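Local structure of amidase, hydantoinase/carbamoylase family (Burkholderia ambifaria, 5TP4) at residues 11-16 with 119-124; 127-132 with 414-419; 348-351 with 356-359. The protein probably hydrolyses N-carbamoyl-L-amino acids to free amino acids, as a zinc-dependent amidase of the peptidase M20 family. All coordinates share one frame; numbering follows the deposited sequence.

Contact 1: residues 11-16 with 119-124; sequences DLLEID and NDAGIV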
loop_
_atom_site.group_PDB
_atom_site.type_symbol
_atom_site.label_atom_id
_atom_site.label_comp_id
_atom_site.label_asym_id
_atom_site.label_seq_id
_atom_site.Cartn_x
_atom_site.Cartn_y
_atom_site.Cartn_z
ATOM N N ASP B 11 21.371 47.761 -21.645
ATOM C CA ASP B 11 21.261 47.680 -23.100
ATOM C C ASP B 11 20.172 46.702 -23.531
ATOM O O ASP B 11 19.675 46.813 -24.662
ATOM C CB ASP B 11 22.595 47.269 -23.721
ATOM C CG ASP B 11 23.659 48.355 -23.602
ATOM O OD1 ASP B 11 23.329 49.497 -23.221
ATOM O OD2 ASP B 11 24.823 48.034 -23.875
ATOM N N LEU B 12 19.787 45.766 -22.649
ATOM C CA LEU B 12 18.664 44.841 -22.874
ATOM C C LEU B 12 18.856 44.051 -24.170
ATOM O O LEU B 12 17.953 43.940 -25.007
ATOM C CB LEU B 12 17.325 45.581 -22.876
ATOM C CG LEU B 12 16.908 46.275 -21.570
ATOM C CD1 LEU B 12 15.483 46.806 -21.661
ATOM C CD2 LEU B 12 17.083 45.337 -20.366
ATOM N N LEU B 13 20.062 43.521 -24.344
ATOM C CA LEU B 13 20.315 42.627 -25.464
ATOM C C LEU B 13 19.389 41.425 -25.364
ATOM O O LEU B 13 19.333 40.769 -24.319
ATOM C CB LEU B 13 21.778 42.168 -25.435
ATOM C CG LEU B 13 22.235 41.276 -26.582
ATOM C CD1 LEU B 13 22.260 42.065 -27.891
ATOM C CD2 LEU B 13 23.618 40.710 -26.252
ATOM N N GLU B 14 18.661 41.123 -26.454
ATOM C CA GLU B 14 17.672 40.051 -26.460
ATOM C C GLU B 14 18.036 38.953 -27.452
ATOM O O GLU B 14 18.736 39.188 -28.444
ATOM C CB GLU B 14 16.293 40.584 -26.825
ATOM C CG GLU B 14 15.741 41.527 -25.806
ATOM C CD GLU B 14 14.304 41.910 -26.083
ATOM O OE1 GLU B 14 13.744 41.446 -27.096
ATOM O OE2 GLU B 14 13.737 42.674 -25.272
ATOM N N ILE B 15 17.525 37.743 -27.188
ATOM C CA ILE B 15 17.696 36.625 -28.119
ATOM C C ILE B 15 16.656 36.639 -29.237
ATOM O O ILE B 15 15.754 37.495 -29.282
ATOM C CB ILE B 15 17.622 35.280 -27.383
ATOM C CG1 ILE B 15 16.199 35.074 -26.829
ATOM C CG2 ILE B 15 18.716 35.241 -26.284
ATOM C CD1 ILE B 15 15.788 33.603 -26.798
ATOM N N ASP B 16 16.777 35.669 -30.140
ATOM C CA ASP B 16 15.783 35.413 -31.180
ATOM C C ASP B 16 14.877 34.317 -30.636
ATOM O O ASP B 16 15.194 33.133 -30.727
ATOM C CB ASP B 16 16.462 35.002 -32.482
ATOM C CG ASP B 16 15.481 34.872 -33.638
ATOM O OD1 ASP B 16 14.271 34.593 -33.412
ATOM O OD2 ASP B 16 15.933 35.026 -34.780
ATOM N N ASN B 119 26.804 35.862 -31.805
ATOM C CA ASN B 119 27.289 35.891 -33.182
ATOM C C ASN B 119 26.581 36.969 -33.988
ATOM O O ASN B 119 27.226 37.743 -34.709
ATOM C CB ASN B 119 27.099 34.532 -33.861
ATOM C CG ASN B 119 28.022 33.471 -33.332
ATOM O OD1 ASN B 119 28.975 33.755 -32.592
ATOM N ND2 ASN B 119 27.737 32.215 -33.693
ATOM N N ASP B 120 25.247 37.036 -33.876
ATOM C CA ASP B 120 24.483 38.040 -34.611
ATOM C C ASP B 120 24.893 39.453 -34.215
ATOM O O ASP B 120 24.923 40.356 -35.061
ATOM C CB ASP B 120 22.985 37.861 -34.352
ATOM C CG ASP B 120 22.429 36.595 -34.982
ATOM O OD1 ASP B 120 23.117 36.000 -35.820
ATOM O OD2 ASP B 120 21.297 36.215 -34.624
ATOM N N ALA B 121 25.186 39.669 -32.931
ATOM C CA ALA B 121 25.538 40.992 -32.431
ATOM C C ALA B 121 27.006 41.338 -32.615
ATOM O O ALA B 121 27.401 42.470 -32.305
ATOM C CB ALA B 121 25.184 41.100 -30.944
ATOM N N GLY B 122 27.824 40.400 -33.080
ATOM C CA GLY B 122 29.250 40.652 -33.179
ATOM C C GLY B 122 29.969 40.811 -31.861
ATOM O O GLY B 122 30.958 41.553 -31.791
ATOM N N ILE B 123 29.526 40.118 -30.814
ATOM C CA ILE B 123 30.063 40.319 -29.470
ATOM C C ILE B 123 31.124 39.267 -29.207
ATOM O O ILE B 123 30.892 38.065 -29.409
ATOM C CB ILE B 123 28.955 40.261 -28.402
ATOM C CG1 ILE B 123 28.100 41.523 -28.460
ATOM C CG2 ILE B 123 29.559 40.052 -27.003
ATOM C CD1 ILE B 123 26.826 41.403 -27.654
ATOM N N VAL B 124 32.289 39.721 -28.749
ATOM C CA VAL B 124 33.351 38.852 -28.271
ATOM C C VAL B 124 33.411 38.998 -26.759
ATOM O O VAL B 124 33.461 40.118 -26.245
ATOM C CB VAL B 124 34.695 39.214 -28.918
ATOM C CG1 VAL B 124 35.786 38.333 -28.360
ATOM C CG2 VAL B 124 34.590 39.062 -30.425
#
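A small, purely apolar contact joins Leu-13, in the loop that leads into helix 17-28, to Ala-121 and Ile-123, where helix 105-121 ends and the chain turns toward the short strand 124-125. The two methyl branches of Leu-13 divide the work. CD2 meets Ile-123 CD1 tip to tip at 3.6 Å, close packing for two methyl carbons, while CD1 lies 4.3 Å from Ala-121 CB, a looser touch. With CG of Leu-13 anti to the backbone N (chi1 -177°), the isobutyl group extends across the gap between two backbones that stay well apart: the nearest pair of CA atoms, Leu-13 and Ala-121, is separated by 8.9 Å. Ile-123 answers from its side with CG1 anti to the carbonyl carbon and the rest of that branch extended (chi2 168°), which carries CD1 to the leucine.

The turn that presents both partners is a Schellman motif. Gly-122 leaves the helix with positive phi (67°), and its N bonds back to Asn-119 O at 3.2 Å. Ala-121 stands just before that glycine and Ile-123 just after it, and CB of both points toward 11-16. Helix 398-416 closes the setting, with Leu-413 against Leu-13 and Asn-410 ND2 bonded to the carbonyl O of Leu-13. On the helix side, Leu-118 packs on Ile-123.

Away from the methyl groups, Asp-16 OD2 and Asp-120 OD2 stand 5.5 Å apart. Their like charges are probably moderated by Arg-19, which forms a salt bridge with Asp-120 and gives its backbone N to the N-cap Asp-16 OD1. Of the 101 Å² buried in all, most belongs to the methyl contacts, where dispersion and the exclusion of water should dominate, while the polar link runs indirectly through Arg-19.

Contact 2: residues 127-132 with 414-419; sequences KPLEIV and ARAGVA. With EDO (1,2-ethanediol), chain S.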
loop_
_atom_site.group_PDB
_atom_site.type_symbol
_atom_site.label_atom_id
_atom_site.label_comp_id
_atom_site.label_asym_id
_atom_site.label_seq_id
_atom_site.Cartn_x
_atom_site.Cartn_y
_atom_site.Cartn_z
ATOM N N LYS B 127 36.013 36.312 -20.958
ATOM C CA LYS B 127 36.162 34.906 -20.649
ATOM C C LYS B 127 35.486 34.085 -21.738
ATOM O O LYS B 127 34.467 34.501 -22.298
ATOM C CB LYS B 127 35.526 34.569 -19.310
ATOM C CG LYS B 127 36.048 35.403 -18.185
ATOM C CD LYS B 127 35.665 34.772 -16.879
ATOM C CE LYS B 127 36.716 35.088 -15.822
ATOM N NZ LYS B 127 36.539 36.460 -15.314
ATOM N N PRO B 128 36.023 32.916 -22.053
ATOM C CA PRO B 128 35.346 32.037 -23.017
ATOM C C PRO B 128 34.019 31.522 -22.476
ATOM O O PRO B 128 33.776 31.481 -21.269
ATOM C CB PRO B 128 36.345 30.895 -23.209
ATOM C CG PRO B 128 37.143 30.883 -21.903
ATOM C CD PRO B 128 37.280 32.333 -21.535
ATOM N N LEU B 129 33.138 31.133 -23.404
ATOM C CA LEU B 129 31.882 30.466 -23.091
ATOM C C LEU B 129 31.962 29.012 -23.524
ATOM O O LEU B 129 32.581 28.691 -24.544
ATOM C CB LEU B 129 30.681 31.121 -23.808
ATOM C CG LEU B 129 30.415 32.606 -23.575
ATOM C CD1 LEU B 129 29.007 33.002 -24.127
ATOM C CD2 LEU B 129 30.482 32.886 -22.113
ATOM N N GLU B 130 31.316 28.136 -22.754
ATOM C CA GLU B 130 31.144 26.758 -23.191
ATOM C C GLU B 130 29.715 26.354 -22.900
ATOM O O GLU B 130 29.128 26.807 -21.910
ATOM C CB GLU B 130 32.130 25.811 -22.502
ATOM C CG GLU B 130 33.569 25.992 -23.043
ATOM C CD GLU B 130 34.574 25.033 -22.424
ATOM O OE1 GLU B 130 34.140 24.013 -21.857
ATOM O OE2 GLU B 130 35.792 25.287 -22.521
ATOM N N ILE B 131 29.149 25.548 -23.779
ATOM C CA ILE B 131 27.841 24.950 -23.550
ATOM C C ILE B 131 28.086 23.464 -23.328
ATOM O O ILE B 131 28.902 22.857 -24.034
ATOM C CB ILE B 131 26.884 25.157 -24.739
ATOM C CG1 ILE B 131 26.853 26.594 -25.214
ATOM C CG2 ILE B 131 25.488 24.679 -24.391
ATOM C CD1 ILE B 131 26.261 26.608 -26.617
ATOM N N VAL B 132 27.399 22.876 -22.343
ATOM C CA VAL B 132 27.603 21.465 -22.037
ATOM C C VAL B 132 26.266 20.733 -21.920
ATOM O O VAL B 132 25.276 21.265 -21.391
ATOM C CB VAL B 132 28.469 21.284 -20.758
ATOM C CG1 VAL B 132 27.850 21.994 -19.548
ATOM C CG2 VAL B 132 28.730 19.818 -20.464
ATOM N N ALA B 414 27.300 39.369 -18.179
ATOM C CA ALA B 414 27.854 40.104 -17.051
ATOM C C ALA B 414 29.017 39.337 -16.437
ATOM O O ALA B 414 30.062 39.919 -16.131
ATOM C CB ALA B 414 26.761 40.379 -16.008
ATOM N N ARG B 415 28.877 38.013 -16.326
ATOM C CA ARG B 415 29.923 37.211 -15.711
ATOM C C ARG B 415 31.149 37.117 -16.609
ATOM O O ARG B 415 32.291 37.273 -16.143
ATOM C CB ARG B 415 29.374 35.818 -15.392
ATOM C CG ARG B 415 30.367 34.943 -14.630
ATOM C CD ARG B 415 30.616 35.466 -13.202
ATOM N NE ARG B 415 31.441 34.522 -12.455
ATOM C CZ ARG B 415 31.590 34.489 -11.138
ATOM N NH1 ARG B 415 30.981 35.371 -10.351
ATOM N NH2 ARG B 415 32.357 33.538 -10.613
ATOM N N ALA B 416 30.933 36.897 -17.901
ATOM C CA ALA B 416 32.029 36.687 -18.830
ATOM C C ALA B 416 32.685 37.970 -19.289
ATOM O O ALA B 416 33.844 37.933 -19.714
ATOM C CB ALA B 416 31.525 35.925 -20.061
ATOM N N GLY B 417 31.985 39.094 -19.227
ATOM C CA GLY B 417 32.529 40.331 -19.730
ATOM C C GLY B 417 32.443 40.428 -21.244
ATOM O O GLY B 417 32.338 39.439 -21.966
ATOM N N VAL B 418 32.460 41.660 -21.728
ATOM C CA VAL B 418 32.397 41.935 -23.156
ATOM C C VAL B 418 33.710 42.592 -23.543
ATOM O O VAL B 418 34.078 43.630 -22.981
ATOM C CB VAL B 418 31.194 42.820 -23.515
ATOM C CG1 VAL B 418 31.215 43.175 -24.993
ATOM C CG2 VAL B 418 29.922 42.111 -23.161
ATOM N N ALA B 419 34.431 41.971 -24.476
ATOM C CA ALA B 419 35.704 42.500 -24.927
ATOM C C ALA B 419 35.515 43.498 -26.057
ATOM O O ALA B 419 36.092 44.590 -26.023
ATOM C CB ALA B 419 36.620 41.361 -25.374
HETATM C C1 EDO S . 36.219 22.593 -18.057
HETATM O O1 EDO S . 37.374 23.351 -18.438
HETATM C C2 EDO S . 35.098 22.894 -19.034
HETATM O O2 EDO S . 35.491 22.415 -20.328
HETATM O O HOH W 1 33.866 36.365 -14.166
#
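Lys-127 and Ala-416 meet through both backbone and side chain, and the lysine can be traced outward atom by atom. Its CB lies 3.8 Å from Ala-416 O and beside the CB of the same alanine. CG, set anti to the carbonyl carbon (chi1 -55°), runs past that oxygen at 3.7 Å, and CD comes loosely alongside Arg-415 O. A bend at chi4 (78°) then turns NZ toward a water, to which it donates at 2.9 Å; the water in turn donates to Arg-415 O at 2.7 Å. NZ has a further, long and weak ion pair with Asp-192, whose other carboxylate oxygen makes a salt bridge with Arg-415 NE. This shared anion probably eases the proximity of the two cations.

The backbone of Lys-127 makes the direct bond: its N donates to Ala-416 O at 3.0 Å, nearly straight at 169° and in the carbonyl plane. The place is the C-terminal end of helix 398-416, where Gly-417 breaks away with positive phi and leads into strand 418-420, and where 127-132 enters strand 129-133 of the large mixed sheet. That strand runs parallel to 87-91 and antiparallel to 73-77, so the helix end is fastened to the sheet at the start of an internal strand.

Next to this bond the contact is apolar: Leu-129 CD2 rests on Ala-416 CB at 3.8 Å. Farther along the strand, Glu-130 OE1 accepts a bond from O2 of a 1,2-ethanediol, probably from the crystallisation liquor, at 2.6 Å, while its OE2 forms a salt bridge with Arg-76.

Contact 3: residues 348-351 with 356-359; sequences RAAE and TNER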
loop_
_atom_site.group_PDB
_atom_site.type_symbol
_atom_site.label_atom_id
_atom_site.label_comp_id
_atom_site.label_asym_id
_atom_site.label_seq_id
_atom_site.Cartn_x
_atom_site.Cartn_y
_atom_site.Cartn_z
ATOM N N ARG B 348 19.589 40.524 -11.236
ATOM C CA ARG B 348 19.761 41.831 -11.853
ATOM C C ARG B 348 19.291 41.810 -13.301
ATOM O O ARG B 348 18.732 42.804 -13.786
ATOM C CB ARG B 348 21.224 42.294 -11.779
ATOM C CG ARG B 348 21.758 42.553 -10.382
ATOM C CD ARG B 348 23.254 42.997 -10.458
ATOM N NE ARG B 348 23.760 43.415 -9.151
ATOM C CZ ARG B 348 23.671 44.664 -8.689
ATOM N NH1 ARG B 348 23.118 45.633 -9.432
ATOM N NH2 ARG B 348 24.139 44.954 -7.485
ATOM N N ALA B 349 19.528 40.702 -14.016
ATOM C CA ALA B 349 19.064 40.631 -15.398
ATOM C C ALA B 349 17.547 40.646 -15.443
ATOM O O ALA B 349 16.946 41.363 -16.267
ATOM C CB ALA B 349 19.621 39.389 -16.096
ATOM N N ALA B 350 16.907 39.879 -14.551
ATOM C CA ALA B 350 15.447 39.902 -14.513
ATOM C C ALA B 350 14.940 41.305 -14.213
ATOM O O ALA B 350 13.975 41.782 -14.829
ATOM C CB ALA B 350 14.912 38.920 -13.467
ATOM N N GLU B 351 15.573 41.985 -13.260
ATOM C CA GLU B 351 15.079 43.309 -12.896
ATOM C C GLU B 351 15.294 44.303 -14.025
ATOM O O GLU B 351 14.438 45.168 -14.261
ATOM C CB GLU B 351 15.754 43.795 -11.608
ATOM C CG GLU B 351 15.350 42.932 -10.417
ATOM C CD GLU B 351 16.029 43.344 -9.123
ATOM O OE1 GLU B 351 16.454 44.516 -9.024
ATOM O OE2 GLU B 351 16.129 42.491 -8.209
ATOM N N THR B 356 8.705 39.800 -14.184
ATOM C CA THR B 356 8.323 39.372 -12.842
ATOM C C THR B 356 9.264 38.263 -12.393
ATOM O O THR B 356 9.730 37.456 -13.197
ATOM C CB THR B 356 6.855 38.915 -12.810
ATOM O OG1 THR B 356 6.662 37.834 -13.728
ATOM C CG2 THR B 356 5.990 40.045 -13.254
ATOM N N ASN B 357 9.596 38.270 -11.108
ATOM C CA ASN B 357 10.657 37.394 -10.632
ATOM C C ASN B 357 10.430 37.071 -9.163
ATOM O O ASN B 357 9.890 37.884 -8.408
ATOM C CB ASN B 357 12.050 38.037 -10.844
ATOM C CG ASN B 357 12.229 39.326 -10.057
ATOM O OD1 ASN B 357 12.681 39.296 -8.917
ATOM N ND2 ASN B 357 11.859 40.467 -10.655
ATOM N N GLU B 358 10.883 35.887 -8.751
ATOM C CA GLU B 358 10.882 35.577 -7.326
ATOM C C GLU B 358 11.982 34.574 -7.025
ATOM O O GLU B 358 12.359 33.755 -7.871
ATOM C CB GLU B 358 9.530 35.040 -6.838
ATOM C CG GLU B 358 9.124 33.658 -7.330
ATOM C CD GLU B 358 7.668 33.312 -6.942
ATOM O OE1 GLU B 358 7.446 32.830 -5.807
ATOM O OE2 GLU B 358 6.748 33.542 -7.760
ATOM N N ARG B 359 12.501 34.655 -5.803
ATOM C CA ARG B 359 13.442 33.648 -5.324
ATOM C C ARG B 359 12.705 32.336 -5.083
ATOM O O ARG B 359 11.569 32.324 -4.585
ATOM C CB ARG B 359 14.129 34.125 -4.044
ATOM C CG ARG B 359 15.116 35.240 -4.294
ATOM C CD ARG B 359 15.685 35.798 -3.003
ATOM N NE ARG B 359 16.571 34.873 -2.296
ATOM C CZ ARG B 359 17.873 34.734 -2.533
ATOM N NH1 ARG B 359 18.461 35.433 -3.489
ATOM N NH2 ARG B 359 18.586 33.874 -1.812
HETATM O O HOH W 2 14.900 40.290 -7.801
#
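Helix 340-353 and strand 357-362 are consecutive elements of the alpha/beta domain, the helix lying against the large mixed sheet, and this contact spans the short connection between them. The strand runs parallel to its neighbour 212-229.

The apolar part is modest. Ala-350 CB, the whole of that side chain, points at the strand and meets Asn-357 CB at 4.0 Å, and the CA atoms of this pair, 6.7 Å apart, mark the nearest approach of the two backbones. Ile-212 of the neighbouring strand touches both residues, extending the packing around them. At the margin, Glu-351 CG lies 4.3 Å from Asn-357 ND2, a loose contact.

Polar linkage is indirect. In Asn-357, CG sits between the backbone N and the carbonyl carbon (chi1 63°), a torsion that brings OD1 to a bound water and ND2 to the carbonyl O of Tyr-355. The two ends of the amide thus serve different partners: the ND2 bond, made within the connection itself, restrains the amide rotation, with OD1 accepting from the water. Glu-351 is exposed on the helix, and its extended chain (chi2 178°) carries OE2 to the same water. This single molecule joins the two side chains, donating one proton to Glu-351 OE2 at 2.6 Å and the other to Asn-357 OD1 at 2.7 Å.

All three contacts lie away from the zinc site, and helix 398-416 ties them together: its end belongs to contact 2, while its flank touches Leu-13 of contact 1 and Ala-349 of the 348-351 segment of contact 3. Contacts 1 and 2 meet directly, since strands 124-125 and 418-420 pair; contact 3 touches neither, but shares the large mixed sheet with contact 2. Contact 1, its centre about 28 Å from the centre of the chain, sets buried Ile-123 against partly exposed Leu-13 through methyl groups. Contact 2 holds buried Leu-129 and Ala-416 and adds a direct backbone bond, whereas contact 3 pairs buried Ala-350 with a water bridge at exposed Glu-351.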